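Local coordinates for teichoic acid D-alanine hydrolase (Staphylococcus aureus, PDB 5ZH8), which catalyses the hydrolytic release of D-alanine esterified to wall teichoic acid and lipoteichoic acid, and influences methicillin resistance and autolysis, at residues T121-G126 and M290-M295; Q246-Y251 and G286-T291; K336-R341 and K384-Y389. All blocks are in the same frame, centred on the assembly; numbering follows the deposited sequence.

Contact 1: residues T121-G126 and M290-M295; sequences TMFLIG and MTPTDM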
ATOM      1  N   THR A 121      -5.914 -19.348 -11.638  1.00 52.73           N
ATOM      2  CA  THR A 121      -6.297 -18.126 -10.943  1.00 51.93           C
ATOM      3  C   THR A 121      -6.019 -16.882 -11.785  1.00 50.12           C
ATOM      4  O   THR A 121      -4.900 -16.686 -12.283  1.00 48.72           O
ATOM      5  CB  THR A 121      -5.545 -17.975  -9.616  1.00 51.52           C
ATOM      6  OG1 THR A 121      -5.726 -19.153  -8.824  1.00 53.73           O
ATOM      7  CG2 THR A 121      -6.054 -16.767  -8.848  1.00 51.23           C
ATOM      8  N   MET A 122      -7.045 -16.048 -11.923  1.00 50.45           N
ATOM      9  CA  MET A 122      -6.966 -14.805 -12.681  1.00 48.94           C
ATOM     10  C   MET A 122      -6.954 -13.634 -11.707  1.00 48.33           C
ATOM     11  O   MET A 122      -7.796 -13.558 -10.814  1.00 49.59           O
ATOM     12  CB  MET A 122      -8.164 -14.690 -13.627  1.00 49.87           C
ATOM     13  CG  MET A 122      -8.224 -15.805 -14.653  1.00 50.80           C
ATOM     14  SD  MET A 122      -9.843 -16.068 -15.385  1.00 53.28           S
ATOM     15  CE  MET A 122      -9.990 -14.656 -16.479  1.00 51.77           C
ATOM     16  N   PHE A 123      -6.002 -12.727 -11.890  1.00 46.73           N
ATOM     17  CA  PHE A 123      -5.809 -11.603 -10.981  1.00 46.49           C
ATOM     18  C   PHE A 123      -6.208 -10.295 -11.631  1.00 46.36           C
ATOM     19  O   PHE A 123      -6.020 -10.111 -12.823  1.00 45.63           O
ATOM     20  CB  PHE A 123      -4.344 -11.518 -10.550  1.00 45.04           C
ATOM     21  CG  PHE A 123      -3.874 -12.717  -9.789  1.00 45.37           C
ATOM     22  CD1 PHE A 123      -3.510 -13.873 -10.458  1.00 45.36           C
ATOM     23  CD2 PHE A 123      -3.810 -12.696  -8.408  1.00 45.95           C
ATOM     24  CE1 PHE A 123      -3.085 -14.984  -9.763  1.00 46.33           C
ATOM     25  CE2 PHE A 123      -3.386 -13.807  -7.710  1.00 46.72           C
ATOM     26  CZ  PHE A 123      -3.022 -14.954  -8.385  1.00 46.84           C
ATOM     27  N   LEU A 124      -6.768  -9.393 -10.833  1.00 47.64           N
ATOM     28  CA  LEU A 124      -7.072  -8.040 -11.267  1.00 47.74           C
ATOM     29  C   LEU A 124      -5.773  -7.342 -11.661  1.00 46.33           C
ATOM     30  O   LEU A 124      -4.933  -7.054 -10.818  1.00 46.39           O
ATOM     31  CB  LEU A 124      -7.772  -7.279 -10.140  1.00 49.40           C
ATOM     32  CG  LEU A 124      -8.162  -5.820 -10.360  1.00 49.98           C
ATOM     33  CD1 LEU A 124      -9.024  -5.681 -11.610  1.00 50.53           C
ATOM     34  CD2 LEU A 124      -8.898  -5.292  -9.134  1.00 51.78           C
ATOM     35  N   ILE A 125      -5.601  -7.087 -12.954  1.00 45.68           N
ATOM     36  CA  ILE A 125      -4.348  -6.530 -13.452  1.00 44.21           C
ATOM     37  C   ILE A 125      -4.256  -5.027 -13.243  1.00 44.06           C
ATOM     38  O   ILE A 125      -3.185  -4.448 -13.443  1.00 43.41           O
ATOM     39  CB  ILE A 125      -4.101  -6.864 -14.943  1.00 43.89           C
ATOM     40  CG1 ILE A 125      -5.066  -6.107 -15.870  1.00 44.67           C
ATOM     41  CG2 ILE A 125      -4.204  -8.366 -15.173  1.00 44.30           C
ATOM     42  CD1 ILE A 125      -4.789  -6.314 -17.349  1.00 44.22           C
ATOM     43  N   GLY A 126      -5.367  -4.401 -12.856  1.00 44.83           N
ATOM     44  CA  GLY A 126      -5.412  -2.959 -12.642  1.00 45.25           C
ATOM     45  C   GLY A 126      -4.809  -2.171 -13.797  1.00 44.42           C
ATOM     46  O   GLY A 126      -5.093  -2.435 -14.970  1.00 43.78           O
ATOM     47  N   MET A 290      -6.505 -11.525 -15.445  1.00 47.81           N
ATOM     48  CA  MET A 290      -5.650 -12.380 -16.275  1.00 47.69           C
ATOM     49  C   MET A 290      -4.933 -13.413 -15.429  1.00 47.80           C
ATOM     50  O   MET A 290      -4.495 -13.110 -14.324  1.00 47.26           O
ATOM     51  CB  MET A 290      -4.544 -11.563 -16.960  1.00 46.30           C
ATOM     52  CG  MET A 290      -4.980 -10.621 -18.050  1.00 46.35           C
ATOM     53  SD  MET A 290      -3.540  -9.938 -18.924  1.00 45.34           S
ATOM     54  CE  MET A 290      -3.369 -11.152 -20.229  1.00 45.92           C
ATOM     55  N   THR A 291      -4.776 -14.615 -15.975  1.00 48.79           N
ATOM     56  CA  THR A 291      -3.767 -15.540 -15.477  1.00 48.92           C
ATOM     57  C   THR A 291      -2.413 -14.996 -15.907  1.00 47.35           C
ATOM     58  O   THR A 291      -2.293 -14.449 -17.000  1.00 46.73           O
ATOM     59  CB  THR A 291      -3.932 -16.967 -16.040  1.00 50.53           C
ATOM     60  OG1 THR A 291      -3.910 -16.938 -17.467  1.00 50.10           O
ATOM     61  CG2 THR A 291      -5.238 -17.586 -15.580  1.00 52.52           C
ATOM     62  N   PRO A 292      -1.390 -15.125 -15.047  1.00 47.18           N
ATOM     63  CA  PRO A 292      -0.019 -14.759 -15.436  1.00 46.20           C
ATOM     64  C   PRO A 292       0.444 -15.381 -16.760  1.00 46.81           C
ATOM     65  O   PRO A 292       1.152 -14.733 -17.522  1.00 46.02           O
ATOM     66  CB  PRO A 292       0.823 -15.289 -14.271  1.00 46.31           C
ATOM     67  CG  PRO A 292      -0.091 -15.208 -13.100  1.00 46.91           C
ATOM     68  CD  PRO A 292      -1.480 -15.479 -13.617  1.00 47.71           C
ATOM     69  N   THR A 293       0.029 -16.616 -17.035  1.00 48.78           N
ATOM     70  CA  THR A 293       0.398 -17.298 -18.274  1.00 50.05           C
ATOM     71  C   THR A 293      -0.097 -16.542 -19.505  1.00 49.96           C
ATOM     72  O   THR A 293       0.655 -16.370 -20.463  1.00 49.78           O
ATOM     73  CB  THR A 293      -0.131 -18.745 -18.322  1.00 52.18           C
ATOM     74  OG1 THR A 293      -1.555 -18.739 -18.176  1.00 53.49           O
ATOM     75  CG2 THR A 293       0.480 -19.587 -17.225  1.00 52.89           C
ATOM     76  N   ASP A 294      -1.352 -16.095 -19.472  1.00 50.53           N
ATOM     77  CA  ASP A 294      -1.938 -15.319 -20.573  1.00 50.41           C
ATOM     78  C   ASP A 294      -1.205 -14.006 -20.818  1.00 49.22           C
ATOM     79  O   ASP A 294      -1.046 -13.589 -21.971  1.00 49.26           O
ATOM     80  CB  ASP A 294      -3.419 -15.026 -20.322  1.00 51.04           C
ATOM     81  CG  ASP A 294      -4.348 -16.001 -21.038  1.00 53.21           C
ATOM     82  OD1 ASP A 294      -3.950 -17.163 -21.282  1.00 54.29           O
ATOM     83  OD2 ASP A 294      -5.488 -15.594 -21.364  1.00 53.98           O
ATOM     84  N   MET A 295      -0.765 -13.353 -19.744  1.00 48.45           N
ATOM     85  CA  MET A 295      -0.012 -12.106 -19.876  1.00 47.51           C
ATOM     86  C   MET A 295       1.317 -12.333 -20.587  1.00 47.77           C
ATOM     87  O   MET A 295       1.714 -11.538 -21.429  1.00 47.57           O
ATOM     88  CB  MET A 295       0.232 -11.470 -18.508  1.00 46.78           C
ATOM     89  CG  MET A 295       1.042 -10.176 -18.544  1.00 45.83           C
ATOM     90  SD  MET A 295       0.525  -8.901 -19.717  1.00 45.40           S
ATOM     91  CE  MET A 295      -0.473  -7.851 -18.669  1.00 45.33           C
TER

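Contact 2: residues Q246-Y251 and G286-T291; sequences QHTAFY and GNLYMT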
ATOM      1  N   GLN A 246      -7.450 -17.110 -23.548  1.00 55.49           N
ATOM      2  CA  GLN A 246      -8.677 -17.791 -23.136  1.00 57.40           C
ATOM      3  C   GLN A 246      -8.812 -17.902 -21.622  1.00 57.13           C
ATOM      4  O   GLN A 246      -9.768 -18.503 -21.123  1.00 59.07           O
ATOM      5  CB  GLN A 246      -8.714 -19.183 -23.763  1.00 59.70           C
ATOM      6  CG  GLN A 246      -8.690 -19.140 -25.283  1.00 60.49           C
ATOM      7  CD  GLN A 246      -8.666 -20.511 -25.908  1.00 63.21           C
ATOM      8  OE1 GLN A 246      -7.897 -21.375 -25.504  1.00 63.95           O
ATOM      9  NE2 GLN A 246      -9.508 -20.714 -26.908  1.00 65.38           N
ATOM     10  N   HIS A 247      -7.846 -17.336 -20.898  1.00 55.07           N
ATOM     11  CA  HIS A 247      -7.867 -17.295 -19.436  1.00 54.53           C
ATOM     12  C   HIS A 247      -7.710 -15.845 -18.965  1.00 52.58           C
ATOM     13  O   HIS A 247      -7.061 -15.553 -17.964  1.00 51.54           O
ATOM     14  CB  HIS A 247      -6.772 -18.203 -18.882  1.00 54.25           C
ATOM     15  CG  HIS A 247      -6.984 -19.652 -19.203  1.00 56.42           C
ATOM     16  ND1 HIS A 247      -6.727 -20.186 -20.448  1.00 56.99           N
ATOM     17  CD2 HIS A 247      -7.446 -20.674 -18.444  1.00 58.27           C
ATOM     18  CE1 HIS A 247      -7.013 -21.476 -20.439  1.00 59.37           C
ATOM     19  NE2 HIS A 247      -7.448 -21.797 -19.234  1.00 60.15           N
ATOM     20  N   THR A 248      -8.329 -14.949 -19.726  1.00 52.38           N
ATOM     21  CA  THR A 248      -8.327 -13.522 -19.474  1.00 51.16           C
ATOM     22  C   THR A 248      -9.758 -13.040 -19.639  1.00 52.85           C
ATOM     23  O   THR A 248     -10.426 -13.392 -20.619  1.00 54.53           O
ATOM     24  CB  THR A 248      -7.450 -12.794 -20.502  1.00 49.90           C
ATOM     25  OG1 THR A 248      -6.085 -13.199 -20.342  1.00 48.86           O
ATOM     26  CG2 THR A 248      -7.568 -11.277 -20.358  1.00 48.82           C
ATOM     27  N   ALA A 249     -10.239 -12.239 -18.695  1.00 52.87           N
ATOM     28  CA  ALA A 249     -11.646 -11.862 -18.695  1.00 54.42           C
ATOM     29  C   ALA A 249     -11.916 -10.543 -17.997  1.00 53.96           C
ATOM     30  O   ALA A 249     -11.154 -10.103 -17.139  1.00 52.63           O
ATOM     31  CB  ALA A 249     -12.488 -12.969 -18.071  1.00 56.60           C
ATOM     32  N   PHE A 250     -13.012  -9.910 -18.398  1.00 55.21           N
ATOM     33  CA  PHE A 250     -13.528  -8.740 -17.708  1.00 55.40           C
ATOM     34  C   PHE A 250     -14.200  -9.208 -16.425  1.00 56.94           C
ATOM     35  O   PHE A 250     -14.705 -10.322 -16.351  1.00 58.27           O
ATOM     36  CB  PHE A 250     -14.509  -7.964 -18.599  1.00 56.59           C
ATOM     37  CG  PHE A 250     -13.846  -7.225 -19.729  1.00 54.73           C
ATOM     38  CD1 PHE A 250     -13.314  -5.962 -19.525  1.00 53.72           C
ATOM     39  CD2 PHE A 250     -13.748  -7.792 -20.987  1.00 54.53           C
ATOM     40  CE1 PHE A 250     -12.697  -5.273 -20.554  1.00 52.50           C
ATOM     41  CE2 PHE A 250     -13.133  -7.111 -22.026  1.00 53.43           C
ATOM     42  CZ  PHE A 250     -12.604  -5.849 -21.809  1.00 52.32           C
ATOM     43  N   TYR A 251     -14.196  -8.336 -15.422  1.00 57.11           N
ATOM     44  CA  TYR A 251     -14.594  -8.675 -14.049  1.00 58.70           C
ATOM     45  C   TYR A 251     -15.903  -9.465 -13.877  1.00 61.36           C
ATOM     46  O   TYR A 251     -16.005 -10.285 -12.962  1.00 62.31           O
ATOM     47  CB  TYR A 251     -14.665  -7.395 -13.205  1.00 59.30           C
ATOM     48  CG  TYR A 251     -15.891  -6.543 -13.468  1.00 61.82           C
ATOM     49  CD1 TYR A 251     -15.956  -5.697 -14.575  1.00 61.69           C
ATOM     50  CD2 TYR A 251     -16.987  -6.583 -12.611  1.00 64.73           C
ATOM     51  CE1 TYR A 251     -17.079  -4.920 -14.820  1.00 63.81           C
ATOM     52  CE2 TYR A 251     -18.115  -5.806 -12.843  1.00 67.03           C
ATOM     53  CZ  TYR A 251     -18.155  -4.979 -13.950  1.00 66.58           C
ATOM     54  OH  TYR A 251     -19.273  -4.204 -14.179  1.00 69.03           O
ATOM     55  N   GLY A 286      -8.351  -0.679 -15.835  1.00 50.44           N
ATOM     56  CA  GLY A 286      -8.094  -1.737 -14.857  1.00 50.17           C
ATOM     57  C   GLY A 286      -9.291  -2.479 -14.290  1.00 51.43           C
ATOM     58  O   GLY A 286      -9.455  -2.542 -13.071  1.00 52.27           O
ATOM     59  N   ASN A 287     -10.106  -3.066 -15.166  1.00 51.69           N
ATOM     60  CA  ASN A 287     -11.173  -3.982 -14.742  1.00 53.00           C
ATOM     61  C   ASN A 287     -11.034  -5.344 -15.423  1.00 52.32           C
ATOM     62  O   ASN A 287     -12.019  -6.069 -15.572  1.00 54.06           O
ATOM     63  CB  ASN A 287     -12.559  -3.376 -15.003  1.00 54.95           C
ATOM     64  CG  ASN A 287     -12.901  -3.281 -16.481  1.00 54.72           C
ATOM     65  OD1 ASN A 287     -12.038  -3.428 -17.349  1.00 53.06           O
ATOM     66  ND2 ASN A 287     -14.174  -3.034 -16.771  1.00 56.43           N
ATOM     67  N   LEU A 288      -9.806  -5.693 -15.811  1.00 50.08           N
ATOM     68  CA  LEU A 288      -9.529  -6.962 -16.478  1.00 49.47           C
ATOM     69  C   LEU A 288      -8.796  -7.915 -15.544  1.00 48.89           C
ATOM     70  O   LEU A 288      -7.935  -7.495 -14.775  1.00 47.82           O
ATOM     71  CB  LEU A 288      -8.677  -6.728 -17.717  1.00 48.17           C
ATOM     72  CG  LEU A 288      -8.562  -7.892 -18.698  1.00 48.28           C
ATOM     73  CD1 LEU A 288      -9.825  -8.020 -19.547  1.00 49.80           C
ATOM     74  CD2 LEU A 288      -7.333  -7.683 -19.566  1.00 46.89           C
ATOM     75  N   TYR A 289      -9.143  -9.200 -15.636  1.00 49.51           N
ATOM     76  CA  TYR A 289      -8.506 -10.262 -14.865  1.00 49.37           C
ATOM     77  C   TYR A 289      -7.743 -11.197 -15.799  1.00 48.72           C
ATOM     78  O   TYR A 289      -8.275 -11.619 -16.818  1.00 49.61           O
ATOM     79  CB  TYR A 289      -9.560 -11.059 -14.092  1.00 51.37           C
ATOM     80  CG  TYR A 289     -10.138 -10.342 -12.895  1.00 52.20           C
ATOM     81  CD1 TYR A 289     -11.002  -9.266 -13.047  1.00 53.03           C
ATOM     82  CD2 TYR A 289      -9.826 -10.754 -11.602  1.00 52.70           C
ATOM     83  CE1 TYR A 289     -11.538  -8.617 -11.942  1.00 54.16           C
ATOM     84  CE2 TYR A 289     -10.352 -10.112 -10.491  1.00 53.53           C
ATOM     85  CZ  TYR A 289     -11.204  -9.046 -10.662  1.00 54.26           C
ATOM     86  OH  TYR A 289     -11.720  -8.405  -9.560  1.00 55.34           O
ATOM     87  N   MET A 290      -6.505 -11.525 -15.445  1.00 47.81           N
ATOM     88  CA  MET A 290      -5.650 -12.380 -16.275  1.00 47.69           C
ATOM     89  C   MET A 290      -4.933 -13.413 -15.429  1.00 47.80           C
ATOM     90  O   MET A 290      -4.495 -13.110 -14.324  1.00 47.26           O
ATOM     91  CB  MET A 290      -4.544 -11.563 -16.960  1.00 46.30           C
ATOM     92  CG  MET A 290      -4.980 -10.621 -18.050  1.00 46.35           C
ATOM     93  SD  MET A 290      -3.540  -9.938 -18.924  1.00 45.34           S
ATOM     94  CE  MET A 290      -3.369 -11.152 -20.229  1.00 45.92           C
ATOM     95  N   THR A 291      -4.776 -14.615 -15.975  1.00 48.79           N
ATOM     96  CA  THR A 291      -3.767 -15.540 -15.477  1.00 48.92           C
ATOM     97  C   THR A 291      -2.413 -14.996 -15.907  1.00 47.35           C
ATOM     98  O   THR A 291      -2.293 -14.449 -17.000  1.00 46.73           O
ATOM     99  CB  THR A 291      -3.932 -16.967 -16.040  1.00 50.53           C
ATOM    100  OG1 THR A 291      -3.910 -16.938 -17.467  1.00 50.10           O
ATOM    101  CG2 THR A 291      -5.238 -17.586 -15.580  1.00 52.52           C
TER

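Contact 3: residues K336-R341 and K384-Y389; sequences KPTLNR and KQNKPY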
ATOM      1  N   LYS A 336      12.264   0.425 -20.537  1.00 45.10           N
ATOM      2  CA  LYS A 336      13.355   0.922 -19.700  1.00 46.54           C
ATOM      3  C   LYS A 336      14.717   0.435 -20.219  1.00 47.32           C
ATOM      4  O   LYS A 336      14.771  -0.365 -21.153  1.00 47.15           O
ATOM      5  CB  LYS A 336      13.131   0.491 -18.252  1.00 46.48           C
ATOM      6  CG  LYS A 336      11.772   0.890 -17.690  1.00 46.09           C
ATOM      7  CD  LYS A 336      11.619   0.452 -16.242  1.00 46.33           C
ATOM      8  CE  LYS A 336      10.811   1.445 -15.429  1.00 47.08           C
ATOM      9  NZ  LYS A 336      11.562   2.715 -15.203  1.00 48.72           N
ATOM     10  N   PRO A 337      15.821   0.932 -19.632  1.00 48.33           N
ATOM     11  CA  PRO A 337      17.146   0.543 -20.108  1.00 49.59           C
ATOM     12  C   PRO A 337      17.457  -0.950 -20.084  1.00 49.03           C
ATOM     13  O   PRO A 337      18.013  -1.462 -21.056  1.00 50.01           O
ATOM     14  CB  PRO A 337      18.081   1.295 -19.166  1.00 51.05           C
ATOM     15  CG  PRO A 337      17.333   2.533 -18.856  1.00 51.03           C
ATOM     16  CD  PRO A 337      15.909   2.080 -18.714  1.00 49.12           C
ATOM     17  N   THR A 338      17.109  -1.639 -19.000  1.00 47.81           N
ATOM     18  CA  THR A 338      17.470  -3.053 -18.853  1.00 47.46           C
ATOM     19  C   THR A 338      16.296  -3.998 -19.050  1.00 45.98           C
ATOM     20  O   THR A 338      16.482  -5.219 -19.022  1.00 45.90           O
ATOM     21  CB  THR A 338      18.053  -3.334 -17.460  1.00 47.59           C
ATOM     22  OG1 THR A 338      17.047  -3.089 -16.471  1.00 46.12           O
ATOM     23  CG2 THR A 338      19.241  -2.455 -17.186  1.00 49.18           C
ATOM     24  N   LEU A 339      15.097  -3.442 -19.247  1.00 44.97           N
ATOM     25  CA  LEU A 339      13.863  -4.233 -19.211  1.00 43.45           C
ATOM     26  C   LEU A 339      12.648  -3.437 -19.658  1.00 42.32           C
ATOM     27  O   LEU A 339      12.683  -2.212 -19.688  1.00 42.44           O
ATOM     28  CB  LEU A 339      13.623  -4.751 -17.788  1.00 43.10           C
ATOM     29  CG  LEU A 339      13.563  -3.690 -16.673  1.00 43.30           C
ATOM     30  CD1 LEU A 339      12.167  -3.089 -16.524  1.00 42.73           C
ATOM     31  CD2 LEU A 339      14.023  -4.280 -15.343  1.00 43.54           C
ATOM     32  N   ASN A 340      11.585  -4.152 -20.017  1.00 41.32           N
ATOM     33  CA  ASN A 340      10.260  -3.560 -20.202  1.00 40.63           C
ATOM     34  C   ASN A 340       9.403  -3.953 -19.006  1.00 40.15           C
ATOM     35  O   ASN A 340       9.501  -5.074 -18.505  1.00 39.95           O
ATOM     36  CB  ASN A 340       9.595  -4.042 -21.501  1.00 40.42           C
ATOM     37  CG  ASN A 340      10.157  -3.364 -22.742  1.00 41.09           C
ATOM     38  OD1 ASN A 340      11.217  -2.736 -22.702  1.00 41.90           O
ATOM     39  ND2 ASN A 340       9.446  -3.499 -23.857  1.00 40.68           N
ATOM     40  N   ARG A 341       8.551  -3.034 -18.567  1.00 40.17           N
ATOM     41  CA  ARG A 341       7.806  -3.211 -17.337  1.00 40.01           C
ATOM     42  C   ARG A 341       6.319  -2.898 -17.502  1.00 39.62           C
ATOM     43  O   ARG A 341       5.954  -1.906 -18.134  1.00 39.79           O
ATOM     44  CB  ARG A 341       8.416  -2.318 -16.256  1.00 40.94           C
ATOM     45  CG  ARG A 341       7.587  -2.171 -14.993  1.00 41.19           C
ATOM     46  CD  ARG A 341       8.319  -1.299 -13.988  1.00 42.45           C
ATOM     47  NE  ARG A 341       7.657  -1.279 -12.681  1.00 42.87           N
ATOM     48  CZ  ARG A 341       6.644  -0.476 -12.355  1.00 43.23           C
ATOM     49  NH1 ARG A 341       6.149   0.384 -13.241  1.00 43.71           N
ATOM     50  NH2 ARG A 341       6.120  -0.531 -11.145  1.00 43.56           N
ATOM     51  N   LYS A 384      19.563 -12.993 -13.523  1.00 52.31           N
ATOM     52  CA  LYS A 384      20.749 -12.213 -13.925  1.00 54.01           C
ATOM     53  C   LYS A 384      20.557 -11.438 -15.236  1.00 53.50           C
ATOM     54  O   LYS A 384      21.416 -11.466 -16.124  1.00 54.88           O
ATOM     55  CB  LYS A 384      21.983 -13.114 -13.990  1.00 56.56           C
ATOM     56  CG  LYS A 384      22.309 -13.755 -12.663  1.00 58.06           C
ATOM     57  CD  LYS A 384      23.509 -14.687 -12.770  1.00 61.24           C
ATOM     58  CE  LYS A 384      23.172 -15.984 -13.500  1.00 62.01           C
ATOM     59  NZ  LYS A 384      24.148 -17.077 -13.189  1.00 64.67           N
ATOM     60  N   GLN A 385      19.427 -10.741 -15.336  1.00 51.67           N
ATOM     61  CA  GLN A 385      19.074  -9.976 -16.537  1.00 51.23           C
ATOM     62  C   GLN A 385      19.302  -8.475 -16.389  1.00 51.27           C
ATOM     63  O   GLN A 385      18.802  -7.690 -17.186  1.00 50.30           O
ATOM     64  CB  GLN A 385      17.612 -10.238 -16.904  1.00 49.37           C
ATOM     65  CG  GLN A 385      17.332 -11.689 -17.227  1.00 49.77           C
ATOM     66  CD  GLN A 385      18.152 -12.173 -18.404  1.00 51.11           C
ATOM     67  OE1 GLN A 385      17.931 -11.755 -19.534  1.00 51.18           O
ATOM     68  NE2 GLN A 385      19.107 -13.048 -18.139  1.00 52.64           N
ATOM     69  N   ASN A 386      20.050  -8.074 -15.370  1.00 52.70           N
ATOM     70  CA  ASN A 386      20.362  -6.675 -15.193  1.00 53.43           C
ATOM     71  C   ASN A 386      21.449  -6.296 -16.203  1.00 55.11           C
ATOM     72  O   ASN A 386      22.638  -6.328 -15.907  1.00 57.22           O
ATOM     73  CB  ASN A 386      20.799  -6.402 -13.756  1.00 54.29           C
ATOM     74  CG  ASN A 386      20.975  -4.923 -13.475  1.00 55.09           C
ATOM     75  OD1 ASN A 386      20.333  -4.078 -14.107  1.00 54.81           O
ATOM     76  ND2 ASN A 386      21.849  -4.600 -12.530  1.00 56.81           N
ATOM     77  N   LYS A 387      21.028  -5.955 -17.412  1.00 54.59           N
ATOM     78  CA  LYS A 387      21.968  -5.668 -18.487  1.00 56.44           C
ATOM     79  C   LYS A 387      21.267  -4.905 -19.613  1.00 55.23           C
ATOM     80  O   LYS A 387      20.044  -4.983 -19.737  1.00 53.42           O
ATOM     81  CB  LYS A 387      22.562  -6.978 -19.010  1.00 58.07           C
ATOM     82  CG  LYS A 387      21.534  -7.952 -19.554  1.00 57.20           C
ATOM     83  CD  LYS A 387      22.108  -9.349 -19.718  1.00 59.04           C
ATOM     84  CE  LYS A 387      21.171 -10.216 -20.552  1.00 58.87           C
ATOM     85  NZ  LYS A 387      21.636 -11.631 -20.657  1.00 60.88           N
ATOM     86  N   PRO A 388      22.037  -4.172 -20.441  1.00 56.03           N
ATOM     87  CA  PRO A 388      21.442  -3.302 -21.446  1.00 55.38           C
ATOM     88  C   PRO A 388      20.414  -4.011 -22.311  1.00 53.79           C
ATOM     89  O   PRO A 388      20.648  -5.133 -22.754  1.00 54.04           O
ATOM     90  CB  PRO A 388      22.637  -2.887 -22.298  1.00 57.89           C
ATOM     91  CG  PRO A 388      23.793  -2.967 -21.371  1.00 59.72           C
ATOM     92  CD  PRO A 388      23.506  -4.160 -20.518  1.00 58.61           C
ATOM     93  N   TYR A 389      19.285  -3.349 -22.534  1.00 52.30           N
ATOM     94  CA  TYR A 389      18.202  -3.904 -23.338  1.00 51.11           C
ATOM     95  C   TYR A 389      17.705  -2.887 -24.365  1.00 50.98           C
ATOM     96  O   TYR A 389      17.735  -3.154 -25.560  1.00 51.90           O
ATOM     97  CB  TYR A 389      17.058  -4.376 -22.432  1.00 49.14           C
ATOM     98  CG  TYR A 389      15.926  -5.050 -23.169  1.00 48.23           C
ATOM     99  CD1 TYR A 389      16.177  -6.039 -24.121  1.00 49.14           C
ATOM    100  CD2 TYR A 389      14.594  -4.711 -22.914  1.00 46.73           C
ATOM    101  CE1 TYR A 389      15.140  -6.659 -24.801  1.00 48.18           C
ATOM    102  CE2 TYR A 389      13.555  -5.329 -23.598  1.00 45.74           C
ATOM    103  CZ  TYR A 389      13.841  -6.299 -24.535  1.00 46.41           C
ATOM    104  OH  TYR A 389      12.822  -6.924 -25.196  1.00 46.01           O
TER

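Contact 1: residues T121-G126 and M290-M295
Phe123 and Met290 form an antiparallel hydrogen-bonded pair: Phe123 N donates to Met290 O at 2.9 Å with a nearly straight N-H...O angle of 170°, and Met290 N returns a bond to Phe123 O at 3.0 Å, each donor lying above the plane of the carbonyl it meets. Beside this pair the chains stay close, with Thr291 CG2 3.4 Å from Thr121 O. The same methyl, anti to its own carbonyl carbon, meets Met122 CG at 3.6 Å, the two side chains crossing obliquely. Further along, Ile125 turns CG2 onto the start of the Met290 chain, 3.7 Å from Met290 CB, while its CD1 reaches toward the sulfur where that chain bends. Beyond the pair, Phe123 CD1 lies 4.1 Å from Pro292 CD; both side chains also rest on Ser91 and Ala364 of the large sheet. Thr291 is the N-cap residue of helix 292-303, and with chi1 at 56° its OG1 sits between N and the carbonyl carbon, 3.0 Å from Thr293 OG1 in a hydrogen bond. Thr121 OG1 is engaged by Thr118 N and Gln109. The contact thus joins a short edge strand to the strand-to-helix turn at the central strand of a small buried sheet. The chain after Gly126 leads into helix 129-142, which by its place and sequence probably corresponds to the SxxK helix of serine beta-lactamases.

Contact 2: residues Q246-Y251 and G286-T291
Leu288 CD1 sits over the centre of one face of the Phe250 ring, a CH-pi contact 3.9 Å from its centroid and only 4° off the normal. Asn287 OD1 comes to the edge of that ring in plane, 3.6 Å from Phe250 CD1, with the amide turned 76° to it; Asn287 ND2 is held by Leu279 O. Thr248 and Met290 lie side by side on the face of Phe250 and Leu288, Thr248 CG2 3.5 Å from Met290 CG. On the reverse face Tyr289 CE1 packs 3.6 Å from Tyr251 CB. The backbones run antiparallel, their strand axes 160° apart. Ala249 and Tyr289 exchange two bonds, Ala249 N to Tyr289 O at 2.8 Å and Tyr289 N to Ala249 O at 2.7 Å, both nearly along the C=O axes; Thr291 N to His247 O at 3.2 Å and Tyr251 N to Asn287 O at 3.1 Å continue the ladder. Around this shell, Asp294 OD2 accepts from both Thr248 OG1 and His247 N, fixing the start of the strand against the helix following Met290, and His247 NE2 is bound to Ser63 O. Tyr231, Ala232 and Tyr236 of helix 231-240 pack on Phe250, and the Tyr283 ring meets it too. With helices 231-240 and 129-142 on the face of Phe250 and Leu288, and Met122 and Phe256 against Ala249, the antiparallel pair completes the small three-stranded sheet of the beta-lactamase-like domain.

Contact 3: residues K336-R341 and K384-Y389
A hairpin turn of the large antiparallel sheet, joining strand 333-335 to strand 340-346, is met here by the C-terminal tail that leaves helix 371-382. The turn is closed within itself by Lys336 N bonding Leu339 O at 2.8 Å. Across the contact one backbone hydrogen bond ties the two pieces together: Tyr389 N reaches Pro337 O at 2.7 Å, bent at the proton to 141° but lying in the carbonyl plane. Next to it Thr338 CA comes 3.3 Å from Lys387 O, a CA-H...O contact, and Thr338 CG2 comes 3.6 Å from Asn386 OD1, the two side chains crossing obliquely. Asn386 is the centre of an inverse gamma turn in the tail. The largest side chain in the contact is Tyr389, whose CG is anti to the backbone N (chi1 -176°). The backbone puts Tyr389 CB 3.5 Å from Thr338 C, and the chi1 and chi2 torsions carry CD2 to Leu339 CA at 3.8 Å. Farther along the ring edge, CE2 stands 3.6 Å from Asn340 OD1, near the ring plane, the amide turned 66° to it. Tyr389 OH is taken by Asp357, and the ring also meets His318 nearly at a right angle. Asn340 OD1 accepts from Asn390, and its ND2 donates to Leu317 O and Tyr355 OH, so the amide is held from both ends. Within the segments one hydrogen bond joins the two; Asn390, bonded to Lys336 O, Asn340 OD1 and the backbone of Pro337, adds polar ties, and Tyr389 supplies most of the packing.

From the N terminus, strand 123-124 comes first, and contact 1 closes the long loop from it to the start of helix 292-303, spanning 163 residues with much more helix than strand. Contact 2 opens within that span and ends on the same stretch as contact 1, sharing Met290 and Thr291, so the 34-residue loop 252-285 lies inside the outer one. Together they place strand 288-290 in the middle of the small sheet, with 123-124 and 248-250 on its two edges. Contact 3 follows in series and does not touch either; about 23 Å separates its centre from that of contact 1. Contact 1 rests on the large sheet, whose hairpin 333-346 contact 3 ties to the C-terminal tail.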